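Local atomic coordinates of polyketide synthase PksL (Bacillus subtilis, PDB entry 5E1V), a protein that probably dehydrates beta-hydroxyacyl intermediates to unsaturated acyl chains during bacillaene biosynthesis, through the monomeric dehydratase domain seen here. Residues Leu9-Leu13 / Ala65-Val70; Gly31-Ile35 / Pro217-Phe223; Ile35-Gln40 / Gly185-Pro190; Thr88-Ile92 / Glu103-Met107. The contacts are given in a common frame with arbitrary orientation. Numbering follows the deposited sequence.

Contact 1 (Leu9-Leu13 / Ala65-Val70); sequences LTLSL and AEQDAV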
loop_
_atom_site.group_PDB
_atom_site.type_symbol
_atom_site.label_atom_id
_atom_site.label_comp_id
_atom_site.label_asym_id
_atom_site.label_seq_id
_atom_site.Cartn_x
_atom_site.Cartn_y
_atom_site.Cartn_z
ATOM N N LEU A 9 6.637 -2.920 -16.696
ATOM C CA LEU A 9 7.313 -2.008 -15.786
ATOM C C LEU A 9 8.756 -2.506 -15.626
ATOM O O LEU A 9 8.968 -3.713 -15.589
ATOM C CB LEU A 9 6.628 -1.996 -14.409
ATOM C CG LEU A 9 5.203 -1.488 -14.289
ATOM C CD1 LEU A 9 4.837 -1.232 -12.803
ATOM C CD2 LEU A 9 4.980 -0.187 -15.043
ATOM N N THR A 10 9.728 -1.596 -15.564
ATOM C CA THR A 10 11.112 -2.016 -15.277
ATOM C C THR A 10 11.470 -1.571 -13.881
ATOM O O THR A 10 11.547 -0.389 -13.565
ATOM C CB THR A 10 12.114 -1.556 -16.336
ATOM O OG1 THR A 10 12.246 -0.131 -16.251
ATOM C CG2 THR A 10 11.622 -1.955 -17.701
ATOM N N LEU A 11 11.629 -2.542 -13.013
ATOM C CA LEU A 11 11.751 -2.254 -11.584
ATOM C C LEU A 11 13.174 -2.616 -11.155
ATOM O O LEU A 11 13.656 -3.744 -11.438
ATOM C CB LEU A 11 10.757 -3.065 -10.828
ATOM C CG LEU A 11 9.315 -2.669 -11.201
ATOM C CD1 LEU A 11 8.358 -3.662 -10.554
ATOM C CD2 LEU A 11 9.030 -1.285 -10.734
ATOM N N SER A 12 13.811 -1.637 -10.522
ATOM C CA SER A 12 15.254 -1.737 -10.162
ATOM C C SER A 12 15.486 -0.752 -8.979
ATOM O O SER A 12 14.558 -0.088 -8.537
ATOM C CB SER A 12 16.096 -1.372 -11.376
ATOM O OG SER A 12 16.146 0.031 -11.526
ATOM N N LEU A 13 16.731 -0.630 -8.490
ATOM C CA LEU A 13 17.102 0.378 -7.526
ATOM C C LEU A 13 17.002 1.830 -8.011
ATOM O O LEU A 13 17.113 2.760 -7.239
ATOM C CB LEU A 13 18.557 0.080 -7.011
ATOM C CG LEU A 13 18.644 -0.893 -5.829
ATOM C CD1 LEU A 13 18.043 -2.269 -6.070
ATOM C CD2 LEU A 13 20.146 -1.055 -5.429
ATOM N N ALA A 65 15.018 -6.436 -5.583
ATOM C CA ALA A 65 16.086 -6.215 -6.585
ATOM C C ALA A 65 17.366 -5.975 -5.849
ATOM O O ALA A 65 17.382 -5.374 -4.770
ATOM C CB ALA A 65 15.761 -5.029 -7.470
ATOM N N GLU A 66 18.464 -6.489 -6.382
ATOM C CA GLU A 66 19.720 -6.020 -5.813
ATOM C C GLU A 66 20.686 -5.531 -6.889
ATOM O O GLU A 66 20.595 -5.890 -8.089
ATOM C CB GLU A 66 20.353 -7.112 -4.936
ATOM C CG GLU A 66 20.814 -8.275 -5.775
ATOM C CD GLU A 66 21.664 -9.287 -5.016
ATOM O OE1 GLU A 66 21.976 -9.088 -3.826
ATOM O OE2 GLU A 66 21.999 -10.298 -5.643
ATOM N N GLN A 67 21.632 -4.738 -6.424
ATOM C CA GLN A 67 22.705 -4.230 -7.233
ATOM C C GLN A 67 22.061 -3.590 -8.469
ATOM O O GLN A 67 21.140 -2.754 -8.301
ATOM C CB GLN A 67 23.703 -5.346 -7.572
ATOM C CG GLN A 67 24.419 -6.000 -6.401
ATOM C CD GLN A 67 25.261 -7.188 -6.916
ATOM O OE1 GLN A 67 24.817 -7.961 -7.779
ATOM N NE2 GLN A 67 26.480 -7.298 -6.449
ATOM N N ASP A 68 22.483 -4.020 -9.646
ATOM C CA ASP A 68 21.997 -3.516 -10.932
ATOM C C ASP A 68 20.958 -4.406 -11.581
ATOM O O ASP A 68 20.649 -4.205 -12.743
ATOM C CB ASP A 68 23.132 -3.283 -11.959
ATOM C CG ASP A 68 23.981 -4.531 -12.246
ATOM O OD1 ASP A 68 24.043 -5.410 -11.430
ATOM O OD2 ASP A 68 24.674 -4.579 -13.270
ATOM N N ALA A 69 20.422 -5.392 -10.849
ATOM C CA ALA A 69 19.472 -6.359 -11.443
ATOM C C ALA A 69 18.149 -5.605 -11.752
ATOM O O ALA A 69 17.793 -4.637 -11.064
ATOM C CB ALA A 69 19.208 -7.514 -10.490
ATOM N N VAL A 70 17.499 -5.967 -12.849
ATOM C CA VAL A 70 16.228 -5.266 -13.240
ATOM C C VAL A 70 15.158 -6.328 -13.252
ATOM O O VAL A 70 15.448 -7.409 -13.778
ATOM C CB VAL A 70 16.301 -4.668 -14.657
ATOM C CG1 VAL A 70 14.934 -4.132 -15.097
ATOM C CG2 VAL A 70 17.326 -3.559 -14.763
HETATM O O HOH W 1 18.796 -2.584 -9.558
#
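This contact lies in the N-terminal hot dog half of the dehydratase, at the end of its edge strand 4-11. A type II' beta turn from Glu66 to Ala69 packs beside it. Gln67, with phi/psi of 52/-125°, gives the turn its type, and Ala69 N bonds to Glu66 O at 2.8 Å. Leu13 makes the main side-chain contact. Its chi1 of -87° and chi2 of 58° lay it over the turn. CD1 of Leu13 sits 3.8 Å from Ala65 CB, and CD2 of Leu13 is 3.5 Å from Gln67 O. Val70, in the t rotamer, sets CG1 4.0 Å from Thr10 CB and CG2 4.2 Å from Ser12 CB. Ser12 adopts p, and its OG bonds to Lys14 N. Leu11 is m,t; its side chain leads away, onto Ile18 and Leu73. No direct hydrogen bond joins the segments. A water bridges them instead: it accepts from Leu13 N at 3.0 Å and donates to Gln67 O and Ala69 O, both at 2.7 Å.

Contact 2 (Gly31-Ile35 / Pro217-Phe223); sequences GLAYI and PLFYESF
Ile35, Tyr220 and Phe223 form the buried apolar centre. Ile35 (m,t) sets CG2 over one face of the Phe223 ring, 3.9 Å from its centroid and 18° off the normal, a CH-pi contact. Ile35 CG1 lies 4.1 Å from Tyr220 CE2. Phe223 is t and Tyr220 is m (chi1 -46°, chi2 -26°). Leu32 is m,t; its CD2 is 3.5 Å from Tyr220 CZ, and its CG is 4.4 Å from Pro217 CG. Residues 31-33 have helical phi/psi and lead into helix 34-44, the central helix of the first hot dog fold. Strand 215-225, of the second hot dog half, pairs with strand 53-59 of the first. It turns a corner at Glu221, and Glu221 and Ser222 form a classic beta bulge opposite Lys267, so Tyr220 and Phe223 both point at the helix. Gly31 CA lies 5.8 Å from Pro217 CA, and Ile35 CA 8.0 Å from Phe223 CA. At the polar edge, Gly31 O accepts from Tyr220 OH at 2.8 Å and weakly from Tyr34 N at 3.3 Å.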
loop_
_atom_site.group_PDB
_atom_site.type_symbol
_atom_site.label_atom_id
_atom_site.label_comp_id
_atom_site.label_asym_id
_atom_site.label_seq_id
_atom_site.Cartn_x
_atom_site.Cartn_y
_atom_site.Cartn_z
ATOM N N GLY A 31 4.644 -4.014 -1.027
ATOM C CA GLY A 31 3.500 -4.675 -1.581
ATOM C C GLY A 31 2.331 -3.715 -1.727
ATOM O O GLY A 31 1.513 -3.935 -2.542
ATOM N N LEU A 32 2.237 -2.693 -0.893
ATOM C CA LEU A 32 1.100 -1.724 -0.929
ATOM C C LEU A 32 1.201 -0.746 -2.147
ATOM O O LEU A 32 0.262 -0.060 -2.460
ATOM C CB LEU A 32 0.985 -0.950 0.361
ATOM C CG LEU A 32 0.435 -1.827 1.521
ATOM C CD1 LEU A 32 0.621 -1.064 2.809
ATOM C CD2 LEU A 32 -1.039 -2.096 1.275
ATOM N N ALA A 33 2.332 -0.815 -2.844
ATOM C CA ALA A 33 2.553 -0.061 -4.062
ATOM C C ALA A 33 1.808 -0.619 -5.227
ATOM O O ALA A 33 1.633 0.044 -6.235
ATOM C CB ALA A 33 4.053 0.022 -4.354
ATOM N N TYR A 34 1.322 -1.868 -5.125
ATOM C CA TYR A 34 0.524 -2.442 -6.246
ATOM C C TYR A 34 -0.777 -1.691 -6.517
ATOM O O TYR A 34 -1.372 -1.839 -7.624
ATOM C CB TYR A 34 0.249 -3.953 -5.965
ATOM C CG TYR A 34 1.413 -4.837 -6.213
ATOM C CD1 TYR A 34 2.011 -4.866 -7.423
ATOM C CD2 TYR A 34 1.919 -5.647 -5.212
ATOM C CE1 TYR A 34 3.085 -5.755 -7.699
ATOM C CE2 TYR A 34 2.966 -6.527 -5.427
ATOM C CZ TYR A 34 3.523 -6.635 -6.671
ATOM O OH TYR A 34 4.584 -7.458 -6.897
ATOM N N ILE A 35 -1.359 -1.067 -5.503
ATOM C CA ILE A 35 -2.618 -0.286 -5.700
ATOM C C ILE A 35 -2.422 0.836 -6.755
ATOM O O ILE A 35 -3.151 0.929 -7.760
ATOM C CB ILE A 35 -3.128 0.292 -4.379
ATOM C CG1 ILE A 35 -3.467 -0.901 -3.437
ATOM C CG2 ILE A 35 -4.327 1.142 -4.636
ATOM C CD1 ILE A 35 -3.621 -0.516 -2.011
ATOM N N PRO A 217 2.932 -7.807 3.389
ATOM C CA PRO A 217 1.654 -7.992 2.742
ATOM C C PRO A 217 1.483 -9.327 2.017
ATOM O O PRO A 217 2.431 -9.892 1.429
ATOM C CB PRO A 217 1.604 -6.815 1.747
ATOM C CG PRO A 217 2.293 -5.700 2.488
ATOM C CD PRO A 217 3.487 -6.450 3.095
ATOM N N LEU A 218 0.263 -9.825 2.146
ATOM C CA LEU A 218 -0.168 -11.094 1.596
ATOM C C LEU A 218 -1.433 -10.928 0.731
ATOM O O LEU A 218 -1.484 -11.455 -0.331
ATOM C CB LEU A 218 -0.499 -12.062 2.716
ATOM C CG LEU A 218 -1.077 -13.411 2.181
ATOM C CD1 LEU A 218 -0.072 -14.235 1.376
ATOM C CD2 LEU A 218 -1.745 -14.289 3.259
ATOM N N PHE A 219 -2.426 -10.262 1.254
ATOM C CA PHE A 219 -3.781 -10.180 0.669
ATOM C C PHE A 219 -4.576 -8.915 1.028
ATOM O O PHE A 219 -4.611 -8.499 2.200
ATOM C CB PHE A 219 -4.598 -11.425 1.119
ATOM C CG PHE A 219 -5.986 -11.538 0.528
ATOM C CD1 PHE A 219 -6.210 -12.170 -0.670
ATOM C CD2 PHE A 219 -7.084 -11.173 1.287
ATOM C CE1 PHE A 219 -7.507 -12.322 -1.172
ATOM C CE2 PHE A 219 -8.371 -11.322 0.806
ATOM C CZ PHE A 219 -8.600 -11.852 -0.445
ATOM N N TYR A 220 -5.307 -8.369 0.014
ATOM C CA TYR A 220 -6.217 -7.268 0.148
ATOM C C TYR A 220 -7.551 -7.793 -0.281
ATOM O O TYR A 220 -7.667 -8.201 -1.404
ATOM C CB TYR A 220 -5.900 -5.996 -0.761
ATOM C CG TYR A 220 -4.467 -5.539 -0.790
ATOM C CD1 TYR A 220 -3.644 -5.822 0.279
ATOM C CD2 TYR A 220 -3.901 -4.843 -1.924
ATOM C CE1 TYR A 220 -2.303 -5.493 0.288
ATOM C CE2 TYR A 220 -2.522 -4.543 -1.923
ATOM C CZ TYR A 220 -1.746 -4.861 -0.808
ATOM O OH TYR A 220 -0.375 -4.629 -0.627
ATOM N N GLU A 221 -8.581 -7.697 0.559
ATOM C CA GLU A 221 -9.928 -8.111 0.164
ATOM C C GLU A 221 -10.495 -7.162 -0.923
ATOM O O GLU A 221 -10.969 -7.559 -2.023
ATOM C CB GLU A 221 -10.864 -8.150 1.389
ATOM C CG GLU A 221 -12.269 -8.523 0.960
ATOM C CD GLU A 221 -13.162 -8.881 2.117
ATOM O OE1 GLU A 221 -12.712 -9.607 3.018
ATOM O OE2 GLU A 221 -14.312 -8.406 2.109
ATOM N N SER A 222 -10.367 -5.874 -0.636
ATOM C CA SER A 222 -10.821 -4.824 -1.556
ATOM C C SER A 222 -10.189 -3.468 -1.306
ATOM O O SER A 222 -9.766 -3.125 -0.195
ATOM C CB SER A 222 -12.345 -4.594 -1.477
ATOM O OG SER A 222 -12.734 -4.359 -0.206
ATOM N N PHE A 223 -10.195 -2.716 -2.381
ATOM C CA PHE A 223 -9.835 -1.342 -2.384
ATOM C C PHE A 223 -10.805 -0.635 -3.256
ATOM O O PHE A 223 -11.076 -1.042 -4.377
ATOM C CB PHE A 223 -8.391 -1.087 -2.920
ATOM C CG PHE A 223 -8.001 0.324 -2.797
ATOM C CD1 PHE A 223 -7.597 0.815 -1.605
ATOM C CD2 PHE A 223 -8.075 1.143 -3.832
ATOM C CE1 PHE A 223 -7.184 2.143 -1.458
ATOM C CE2 PHE A 223 -7.680 2.460 -3.743
ATOM C CZ PHE A 223 -7.257 2.964 -2.538
#

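Contact 3 (Ile35-Gln40 / Gly185-Pro190); sequences IDIIYQ and GFMFHP
Asp36 OD1 accepts two backbone hydrogen bonds, from Met187 N at 2.7 Å and from Phe188 N at 2.8 Å. Asp36 is in the t rotamer (chi1 -167°, chi2 76°), on regular helix 34-44. Gln40, one turn later, is m with chi2 near -98°. Gln40 NE2 donates to Gly185 O at 3.0 Å and to Asp36 OD2 at 3.2 Å. A water accepts from Asp36 N at 3.0 Å and donates to Phe188 O at 2.8 Å. Residues 186-189 form an irregular loop: phi/psi is -86/160° at Phe186, -110/-49° at Met187 and -131/87° at Phe188. The CA atoms of Asp36 and Phe188 approach to 4.9 Å. His189 N-caps helix 190-203, its ND1 bonding to Thr191 N. Apolar packing lies beside the polar group. Phe188 (chi1 -60°) turns its edge to the face of Tyr39 (chi1 -87°), a T-shaped pair with centroids 5.0 Å apart and planes at 67°. Ile35 CG2 is 3.9 Å from Phe188 CB, and Tyr39 CB is 3.9 Å from Met187 SD. Asp36 thus ties the central helix of the first hot dog half to the loop entering the helix of the second. Its buried carboxylate is met here by neutral amide donors on both oxygens.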
loop_
_atom_site.group_PDB
_atom_site.type_symbol
_atom_site.label_atom_id
_atom_site.label_comp_id
_atom_site.label_asym_id
_atom_site.label_seq_id
_atom_site.Cartn_x
_atom_site.Cartn_y
_atom_site.Cartn_z
ATOM N N ILE A 35 -1.359 -1.067 -5.503
ATOM C CA ILE A 35 -2.618 -0.286 -5.700
ATOM C C ILE A 35 -2.422 0.836 -6.755
ATOM O O ILE A 35 -3.151 0.929 -7.760
ATOM C CB ILE A 35 -3.128 0.292 -4.379
ATOM C CG1 ILE A 35 -3.467 -0.901 -3.437
ATOM C CG2 ILE A 35 -4.327 1.142 -4.636
ATOM C CD1 ILE A 35 -3.621 -0.516 -2.011
ATOM N N ASP A 36 -1.344 1.621 -6.522
ATOM C CA ASP A 36 -0.971 2.663 -7.492
ATOM C C ASP A 36 -0.664 2.094 -8.861
ATOM O O ASP A 36 -1.249 2.578 -9.861
ATOM C CB ASP A 36 0.101 3.592 -6.984
ATOM C CG ASP A 36 0.221 4.809 -7.879
ATOM O OD1 ASP A 36 -0.661 5.685 -7.766
ATOM O OD2 ASP A 36 1.133 4.777 -8.721
ATOM N N ILE A 37 0.181 1.053 -8.923
ATOM C CA ILE A 37 0.524 0.383 -10.149
ATOM C C ILE A 37 -0.755 0.040 -10.975
ATOM O O ILE A 37 -0.897 0.459 -12.150
ATOM C CB ILE A 37 1.456 -0.809 -9.911
ATOM C CG1 ILE A 37 2.862 -0.329 -9.533
ATOM C CG2 ILE A 37 1.452 -1.739 -11.109
ATOM C CD1 ILE A 37 3.661 -1.320 -8.770
ATOM N N ILE A 38 -1.680 -0.664 -10.337
ATOM C CA ILE A 38 -2.827 -1.159 -11.038
ATOM C C ILE A 38 -3.785 -0.037 -11.502
ATOM O O ILE A 38 -4.158 -0.017 -12.665
ATOM C CB ILE A 38 -3.579 -2.213 -10.219
ATOM C CG1 ILE A 38 -2.685 -3.417 -10.015
ATOM C CG2 ILE A 38 -4.806 -2.709 -11.032
ATOM C CD1 ILE A 38 -3.222 -4.320 -8.925
ATOM N N TYR A 39 -4.036 0.969 -10.645
ATOM C CA TYR A 39 -4.977 2.034 -10.976
ATOM C C TYR A 39 -4.364 2.915 -12.075
ATOM O O TYR A 39 -5.136 3.433 -12.929
ATOM C CB TYR A 39 -5.349 2.861 -9.742
ATOM C CG TYR A 39 -6.511 2.292 -8.937
ATOM C CD1 TYR A 39 -6.327 1.388 -7.913
ATOM C CD2 TYR A 39 -7.830 2.609 -9.274
ATOM C CE1 TYR A 39 -7.404 0.801 -7.267
ATOM C CE2 TYR A 39 -8.869 2.069 -8.574
ATOM C CZ TYR A 39 -8.633 1.154 -7.563
ATOM O OH TYR A 39 -9.703 0.633 -6.849
ATOM N N GLN A 40 -3.019 3.060 -12.083
ATOM C CA GLN A 40 -2.357 3.797 -13.229
ATOM C C GLN A 40 -2.663 3.185 -14.573
ATOM O O GLN A 40 -2.859 3.918 -15.535
ATOM C CB GLN A 40 -0.846 3.929 -13.071
ATOM C CG GLN A 40 -0.495 4.741 -11.862
ATOM C CD GLN A 40 -0.180 6.194 -12.087
ATOM O OE1 GLN A 40 -0.320 6.735 -13.196
ATOM N NE2 GLN A 40 0.420 6.799 -11.050
ATOM N N GLY A 185 1.764 13.047 -10.183
ATOM C CA GLY A 185 1.546 11.955 -11.120
ATOM C C GLY A 185 1.013 10.667 -10.499
ATOM O O GLY A 185 0.573 9.758 -11.206
ATOM N N PHE A 186 0.976 10.606 -9.204
ATOM C CA PHE A 186 0.450 9.419 -8.519
ATOM C C PHE A 186 -1.075 9.409 -8.305
ATOM O O PHE A 186 -1.754 10.470 -8.309
ATOM C CB PHE A 186 1.193 9.339 -7.156
ATOM C CG PHE A 186 2.569 8.946 -7.322
ATOM C CD1 PHE A 186 3.540 9.905 -7.493
ATOM C CD2 PHE A 186 2.946 7.586 -7.344
ATOM C CE1 PHE A 186 4.861 9.556 -7.759
ATOM C CE2 PHE A 186 4.232 7.211 -7.577
ATOM C CZ PHE A 186 5.223 8.209 -7.777
ATOM N N MET A 187 -1.617 8.204 -8.086
ATOM C CA MET A 187 -3.052 8.077 -7.846
ATOM C C MET A 187 -3.283 7.689 -6.369
ATOM O O MET A 187 -4.114 8.254 -5.680
ATOM C CB MET A 187 -3.654 7.074 -8.761
ATOM C CG MET A 187 -3.661 7.493 -10.201
ATOM S SD MET A 187 -4.533 6.348 -11.264
ATOM C CE MET A 187 -6.164 6.605 -10.686
ATOM N N PHE A 188 -2.557 6.666 -5.912
ATOM C CA PHE A 188 -2.597 6.255 -4.525
ATOM C C PHE A 188 -1.164 6.109 -4.052
ATOM O O PHE A 188 -0.549 5.005 -4.154
ATOM C CB PHE A 188 -3.480 4.964 -4.441
ATOM C CG PHE A 188 -4.843 5.238 -4.929
ATOM C CD1 PHE A 188 -5.702 5.944 -4.092
ATOM C CD2 PHE A 188 -5.313 4.809 -6.188
ATOM C CE1 PHE A 188 -6.976 6.313 -4.540
ATOM C CE2 PHE A 188 -6.570 5.198 -6.619
ATOM C CZ PHE A 188 -7.398 5.975 -5.778
ATOM N N HIS A 189 -0.612 7.260 -3.578
ATOM C CA HIS A 189 0.792 7.313 -3.399
ATOM C C HIS A 189 1.295 6.205 -2.509
ATOM O O HIS A 189 0.941 6.152 -1.333
ATOM C CB HIS A 189 1.240 8.662 -2.795
ATOM C CG HIS A 189 2.655 8.998 -3.134
ATOM N ND1 HIS A 189 3.711 8.425 -2.498
ATOM C CD2 HIS A 189 3.173 9.929 -3.968
ATOM C CE1 HIS A 189 4.826 8.904 -2.973
ATOM N NE2 HIS A 189 4.528 9.801 -3.898
ATOM N N PRO A 190 2.198 5.324 -3.026
ATOM C CA PRO A 190 2.785 4.289 -2.106
ATOM C C PRO A 190 3.347 4.686 -0.761
ATOM O O PRO A 190 3.163 3.994 0.140
ATOM C CB PRO A 190 3.814 3.632 -2.945
ATOM C CG PRO A 190 3.225 3.771 -4.377
ATOM C CD PRO A 190 2.778 5.165 -4.378
HETATM O O HOH W 2 0.033 2.228 -3.977
#

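Contact 4 (Thr88-Ile92 / Glu103-Met107); sequences TAKGI and EKLYM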
loop_
_atom_site.group_PDB
_atom_site.type_symbol
_atom_site.label_atom_id
_atom_site.label_comp_id
_atom_site.label_asym_id
_atom_site.label_seq_id
_atom_site.Cartn_x
_atom_site.Cartn_y
_atom_site.Cartn_z
ATOM N N THR A 88 -2.702 -10.333 -13.608
ATOM C CA THR A 88 -1.575 -11.151 -13.145
ATOM C C THR A 88 -0.253 -10.356 -13.389
ATOM O O THR A 88 -0.130 -9.617 -14.390
ATOM C CB THR A 88 -1.532 -12.443 -13.995
ATOM O OG1 THR A 88 -1.301 -11.987 -15.337
ATOM C CG2 THR A 88 -2.822 -13.188 -13.982
ATOM N N ALA A 89 0.696 -10.409 -12.446
ATOM C CA ALA A 89 1.909 -9.692 -12.664
ATOM C C ALA A 89 3.039 -10.718 -12.514
ATOM O O ALA A 89 3.219 -11.305 -11.482
ATOM C CB ALA A 89 2.081 -8.588 -11.694
ATOM N N LYS A 90 3.734 -10.934 -13.592
ATOM C CA LYS A 90 4.802 -11.919 -13.586
ATOM C C LYS A 90 6.057 -11.234 -14.128
ATOM O O LYS A 90 5.998 -10.454 -15.069
ATOM C CB LYS A 90 4.395 -13.122 -14.435
ATOM C CG LYS A 90 3.683 -12.751 -15.692
ATOM C CD LYS A 90 3.199 -13.994 -16.453
ATOM C CE LYS A 90 1.869 -14.498 -15.960
ATOM N NZ LYS A 90 0.840 -14.245 -16.996
ATOM N N GLY A 91 7.192 -11.544 -13.529
ATOM C CA GLY A 91 8.378 -10.881 -13.861
ATOM C C GLY A 91 9.589 -11.799 -14.121
ATOM O O GLY A 91 9.699 -12.912 -13.619
ATOM N N ILE A 92 10.472 -11.262 -14.904
ATOM C CA ILE A 92 11.768 -11.873 -15.221
ATOM C C ILE A 92 12.911 -10.959 -14.794
ATOM O O ILE A 92 12.929 -9.801 -15.157
ATOM C CB ILE A 92 11.859 -12.025 -16.765
ATOM C CG1 ILE A 92 10.673 -12.866 -17.256
ATOM C CG2 ILE A 92 13.217 -12.596 -17.130
ATOM C CD1 ILE A 92 10.428 -12.941 -18.768
ATOM N N GLU A 103 10.581 -16.950 -15.381
ATOM C CA GLU A 103 9.454 -16.062 -15.041
ATOM C C GLU A 103 8.784 -16.435 -13.723
ATOM O O GLU A 103 8.459 -17.587 -13.517
ATOM C CB GLU A 103 8.507 -16.070 -16.206
ATOM C CG GLU A 103 7.304 -15.187 -16.076
ATOM C CD GLU A 103 6.446 -15.314 -17.290
ATOM O OE1 GLU A 103 6.387 -14.335 -18.060
ATOM O OE2 GLU A 103 5.884 -16.419 -17.483
ATOM N N LYS A 104 8.585 -15.457 -12.826
ATOM C CA LYS A 104 8.024 -15.659 -11.494
ATOM C C LYS A 104 6.734 -14.866 -11.312
ATOM O O LYS A 104 6.632 -13.686 -11.781
ATOM C CB LYS A 104 8.980 -15.158 -10.415
ATOM C CG LYS A 104 10.262 -15.931 -10.302
ATOM C CD LYS A 104 11.090 -15.368 -9.143
ATOM C CE LYS A 104 12.527 -15.883 -9.191
ATOM N NZ LYS A 104 13.123 -15.819 -7.810
ATOM N N LEU A 105 5.760 -15.549 -10.696
ATOM C CA LEU A 105 4.504 -14.908 -10.276
ATOM C C LEU A 105 4.669 -14.059 -9.007
ATOM O O LEU A 105 5.107 -14.489 -7.896
ATOM C CB LEU A 105 3.362 -15.929 -10.125
ATOM C CG LEU A 105 1.992 -15.304 -9.817
ATOM C CD1 LEU A 105 1.387 -14.574 -10.985
ATOM C CD2 LEU A 105 1.022 -16.333 -9.268
ATOM N N TYR A 106 4.346 -12.769 -9.167
ATOM C CA TYR A 106 4.361 -11.892 -8.031
ATOM C C TYR A 106 3.007 -11.571 -7.412
ATOM O O TYR A 106 2.934 -11.428 -6.178
ATOM C CB TYR A 106 5.106 -10.588 -8.451
ATOM C CG TYR A 106 6.600 -10.829 -8.655
ATOM C CD1 TYR A 106 7.474 -10.845 -7.554
ATOM C CD2 TYR A 106 7.142 -10.953 -9.901
ATOM C CE1 TYR A 106 8.823 -11.044 -7.732
ATOM C CE2 TYR A 106 8.497 -11.143 -10.087
ATOM C CZ TYR A 106 9.321 -11.166 -8.996
ATOM O OH TYR A 106 10.692 -11.309 -9.145
ATOM N N MET A 107 1.986 -11.320 -8.217
ATOM C CA MET A 107 0.701 -10.787 -7.683
ATOM C C MET A 107 -0.390 -11.236 -8.673
ATOM O O MET A 107 -0.194 -11.252 -9.867
ATOM C CB MET A 107 0.817 -9.217 -7.609
ATOM C CG MET A 107 -0.419 -8.515 -7.164
ATOM S SD MET A 107 -1.454 -8.167 -8.546
ATOM C CE MET A 107 -0.582 -6.814 -9.416
#
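This is an antiparallel strand pair within the beta hairpin of strands 84-94 and 104-112, in the N-terminal hot dog half. The short strand axes approach to 4.7 Å, with 138° between their directions. Gly91 and Lys104 form a hydrogen-bonded pair: Gly91 N to Lys104 O is 2.8 Å, and Lys104 N to Gly91 O is 2.9 Å. Lys90 and Leu105 follow as a non-hydrogen-bonded pair, CA atoms 4.5 Å apart. A classic beta bulge then shifts the register by one, with Tyr106 and Met107 both opposite Ala89. Ala89 O accepts from Tyr106 N at 3.0 Å and weakly from Met107 N at 3.5 Å. Ala89 N returns a bond to Met107 O at 2.9 Å. Tyr106, with phi/psi of -101/-42°, makes the kink. Its chi1 of -70° brings the ring edge to Gly91, with CD2 of Tyr106 3.7 Å from Gly91 N. A CB on Gly91 would clash with this ring. Ala89 CB meets Met107 CE at 3.9 Å on the face that also carries Lys104; Lys90 and Leu105 lie on the other face. Strand 70-81 flanks strand 84-94 on its far side, with Leu73 touching Ala89 and Tyr106. Met107 packs on Tyr34 and Ile38 of helix 34-44, and strand 53-59 is next in the sheet beyond strand 104-112.

Contacts 1, 2 and 4 all reach the same long antiparallel sheet, while contacts 2 and 3 both use helix 34-44 and share Ile35. The centres of contacts 2 and 3 are 12 Å apart, and those of contacts 1 and 2 are 21 Å apart. Along the chain, contact 1 closes before contact 4 opens and crosses contacts 2 and 3. Contact 4 is nested within contact 3, and contact 3 within contact 2. Contacts 1 and 4 lie within the first hot dog half. Contacts 2 and 3 join that half to the second, so one central helix links both parts of this double hot dog domain. Tyr34 and Ile38 carry that helix on to contact 4, and Ile37 touches Leu9 of contact 1.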